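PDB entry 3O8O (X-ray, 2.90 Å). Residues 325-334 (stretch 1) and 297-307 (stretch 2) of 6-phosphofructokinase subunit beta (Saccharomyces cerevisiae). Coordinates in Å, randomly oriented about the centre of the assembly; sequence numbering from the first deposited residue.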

# COMPACT_ATOMS: atom_id res chain seq x y z
N LEU B 325 48.24 -23.02 -1.22
CA LEU B 325 47.15 -23.56 -0.43
C LEU B 325 46.36 -22.34 0.05
O LEU B 325 46.96 -21.36 0.52
CB LEU B 325 47.74 -24.36 0.72
CG LEU B 325 47.02 -24.51 2.06
CD1 LEU B 325 47.65 -25.70 2.83
CD2 LEU B 325 47.13 -23.20 2.85
N ILE B 326 45.04 -22.36 -0.09
CA ILE B 326 44.26 -21.20 0.35
C ILE B 326 43.77 -21.29 1.79
O ILE B 326 43.25 -22.33 2.21
CB ILE B 326 43.05 -20.92 -0.54
CG1 ILE B 326 43.49 -20.32 -1.88
CG2 ILE B 326 42.17 -19.90 0.13
CD1 ILE B 326 44.24 -21.27 -2.77
N ALA B 327 43.93 -20.20 2.52
CA ALA B 327 43.51 -20.15 3.92
C ALA B 327 42.88 -18.81 4.30
O ALA B 327 42.65 -17.94 3.46
CB ALA B 327 44.69 -20.45 4.82
N VAL B 328 42.60 -18.66 5.59
CA VAL B 328 42.03 -17.42 6.09
C VAL B 328 42.80 -16.95 7.31
O VAL B 328 43.10 -17.73 8.23
CB VAL B 328 40.57 -17.58 6.54
CG1 VAL B 328 39.70 -16.56 5.81
CG2 VAL B 328 40.09 -19.02 6.34
N ASN B 329 43.13 -15.66 7.31
CA ASN B 329 43.83 -15.03 8.42
C ASN B 329 43.09 -13.73 8.65
O ASN B 329 42.95 -12.93 7.72
N GLU B 330 42.62 -13.52 9.88
CA GLU B 330 41.87 -12.31 10.20
C GLU B 330 40.81 -12.12 9.11
O GLU B 330 40.86 -11.13 8.36
N ASN B 331 39.88 -13.07 9.01
CA ASN B 331 38.84 -13.02 7.98
C ASN B 331 39.33 -12.33 6.72
O ASN B 331 38.77 -11.30 6.31
CB ASN B 331 37.59 -12.30 8.47
CG ASN B 331 36.57 -13.23 9.07
OD1 ASN B 331 36.53 -14.43 8.75
ND2 ASN B 331 35.72 -12.69 9.93
N LYS B 332 40.38 -12.89 6.12
CA LYS B 332 40.95 -12.39 4.87
C LYS B 332 41.45 -13.64 4.13
O LYS B 332 42.24 -14.43 4.67
CB LYS B 332 42.11 -11.43 5.17
N ILE B 333 40.94 -13.84 2.92
CA ILE B 333 41.32 -15.01 2.13
C ILE B 333 42.76 -14.87 1.63
O ILE B 333 43.07 -13.94 0.89
CB ILE B 333 40.34 -15.22 0.94
CG1 ILE B 333 39.00 -15.74 1.46
CG2 ILE B 333 40.90 -16.23 -0.05
CD1 ILE B 333 39.07 -17.08 2.17
N VAL B 334 43.63 -15.79 2.02
CA VAL B 334 45.03 -15.69 1.61
C VAL B 334 45.70 -17.00 1.20
O VAL B 334 45.25 -18.10 1.56
CB VAL B 334 45.87 -15.08 2.73
CG1 VAL B 334 45.37 -13.68 3.04
CG2 VAL B 334 45.77 -15.96 3.98
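Stretch 2, residues 297-307: AYDRILATLQG

Stretch 2 is helical throughout, from Ala297 to Gly307 and on beyond it, and packs against a hairpin formed by stretch 1. In that hairpin, strand 325-328 turns through a loop into a second strand that begins at Ile333; the two are tied by Ala327 N to Val334 O (2.7 Å), Val334 N to Ala327 O (2.8 Å) and, nearer the turn, Asn329 N to Lys332 O (3.0 Å). The helix runs roughly against strand 325-328, with an angle of 141° between their N-to-C directions and a closest approach of 8.8 Å between axes. Its early turns therefore lie near the hairpin loop and its later ones near Ile326. Together the stretches bury 350 Å².

Ala297 opens the helix out of contact, its carbonyl O accepting from Ile301 N at 2.9 Å. Tyr298 makes the first contact: its CA-to-CB bond points sideways, but with chi1 in the t well the ring extends to the loop, where OH donates a hydrogen bond to Asn331 OD1 at 3.2 Å. The acceptor lies at the ring edge, near the ring plane, as expected for a partner of the phenol oxygen. This is the only hydrogen bond between the stretches. Asp299, Arg300 and Ile301 do not touch the hairpin; the carboxylate of Asp299 and Arg300 NH1 and NH2 are hydrogen-bonded elsewhere in the structure.

Leu302, one turn after Tyr298, also starts sideways, yet its t, p conformation brings CD1 to the hairpin. That methyl meets one residue from each strand, Val328 CG2 and Ile333 CD1, both at 3.7 Å from Leu302 CD1. Ala303 points away, and Thr304 is out of reach, its OG1 donating to Arg300 O (2.8 Å) within the helix. Leu305 points toward the hairpin and sets its CB 4.0 Å from Ile333 CG1, a looser apolar contact.

Gln306 has the largest covered area of any residue here, 85 Å². Gln306 CA lies 6.1 Å from Ile326 CA, marking the register of helix and strand. The extended m, t side chain slants across the hairpin: CG is 3.3 Å from both Ile326 CG2 and Ile333 CD1, while farther out OE1 approaches Val328 CG2 at 3.5 Å and Ala327 C at 3.7 Å. The aliphatic part thus packs against two isoleucines, and the amide oxygen makes close contacts without a hydrogen bond to stretch 1. Gly307 ends the stretch clear of the hairpin, its N hydrogen-bonded to Ala303 O at 3.1 Å.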

# COMPACT_ATOMS: atom_id res chain seq x y z
N ALA B 297 26.26 -21.23 6.90
CA ALA B 297 26.52 -20.08 6.04
C ALA B 297 27.99 -19.72 6.00
O ALA B 297 28.54 -19.47 4.92
CB ALA B 297 25.66 -18.85 6.46
N TYR B 298 28.64 -19.68 7.16
CA TYR B 298 30.04 -19.32 7.17
C TYR B 298 30.83 -20.29 6.28
O TYR B 298 31.62 -19.86 5.44
CB TYR B 298 30.59 -19.35 8.59
CG TYR B 298 32.04 -18.92 8.69
CD1 TYR B 298 32.37 -17.57 8.68
CD2 TYR B 298 33.08 -19.86 8.74
CE1 TYR B 298 33.71 -17.15 8.72
CE2 TYR B 298 34.43 -19.45 8.77
CZ TYR B 298 34.74 -18.08 8.76
OH TYR B 298 36.04 -17.63 8.74
N ASP B 299 30.62 -21.59 6.44
CA ASP B 299 31.35 -22.54 5.62
C ASP B 299 31.05 -22.38 4.15
O ASP B 299 31.96 -22.33 3.34
CB ASP B 299 31.11 -23.98 6.06
CG ASP B 299 31.98 -24.38 7.24
OD1 ASP B 299 33.15 -23.95 7.32
OD2 ASP B 299 31.49 -25.15 8.09
N ARG B 300 29.77 -22.29 3.79
CA ARG B 300 29.47 -22.11 2.38
C ARG B 300 30.26 -20.92 1.85
O ARG B 300 31.02 -21.06 0.89
CB ARG B 300 27.98 -21.87 2.17
CG ARG B 300 27.12 -23.02 2.52
CD ARG B 300 25.69 -22.78 2.09
NE ARG B 300 24.79 -23.66 2.82
CZ ARG B 300 23.51 -23.86 2.50
NH1 ARG B 300 22.96 -23.25 1.46
NH2 ARG B 300 22.79 -24.69 3.24
N ILE B 301 30.09 -19.76 2.47
CA ILE B 301 30.76 -18.54 2.05
C ILE B 301 32.28 -18.66 2.04
O ILE B 301 32.96 -18.14 1.15
CB ILE B 301 30.35 -17.36 2.92
CG1 ILE B 301 28.82 -17.21 2.87
CG2 ILE B 301 31.01 -16.07 2.42
CD1 ILE B 301 28.24 -16.20 3.85
N LEU B 302 32.82 -19.37 3.02
CA LEU B 302 34.26 -19.54 3.09
C LEU B 302 34.72 -20.41 1.93
O LEU B 302 35.60 -20.04 1.17
CB LEU B 302 34.68 -20.19 4.41
CG LEU B 302 36.16 -20.56 4.49
CD1 LEU B 302 37.03 -19.33 4.30
CD2 LEU B 302 36.44 -21.20 5.81
N ALA B 303 34.12 -21.57 1.81
CA ALA B 303 34.48 -22.50 0.75
C ALA B 303 34.23 -21.92 -0.64
O ALA B 303 34.90 -22.27 -1.60
CB ALA B 303 33.71 -23.79 0.93
N THR B 304 33.25 -21.03 -0.76
CA THR B 304 32.98 -20.45 -2.05
C THR B 304 34.08 -19.49 -2.45
O THR B 304 34.50 -19.50 -3.60
CB THR B 304 31.65 -19.71 -2.06
OG1 THR B 304 30.59 -20.67 -1.89
CG2 THR B 304 31.46 -18.95 -3.38
N LEU B 305 34.55 -18.66 -1.52
CA LEU B 305 35.61 -17.72 -1.85
C LEU B 305 36.97 -18.39 -2.03
O LEU B 305 37.73 -18.05 -2.92
CB LEU B 305 35.75 -16.65 -0.77
CG LEU B 305 34.56 -15.73 -0.54
CD1 LEU B 305 34.96 -14.74 0.54
CD2 LEU B 305 34.17 -15.00 -1.81
N GLN B 306 37.28 -19.34 -1.17
CA GLN B 306 38.54 -20.04 -1.27
C GLN B 306 38.63 -20.77 -2.60
O GLN B 306 39.64 -20.70 -3.29
CB GLN B 306 38.71 -21.00 -0.11
CG GLN B 306 39.01 -20.26 1.18
CD GLN B 306 39.45 -21.18 2.28
OE1 GLN B 306 39.91 -20.74 3.32
NE2 GLN B 306 39.31 -22.48 2.05
N GLY B 307 37.57 -21.47 -2.95
CA GLY B 307 37.56 -22.17 -4.21
C GLY B 307 37.89 -21.20 -5.34
O GLY B 307 38.73 -21.49 -6.18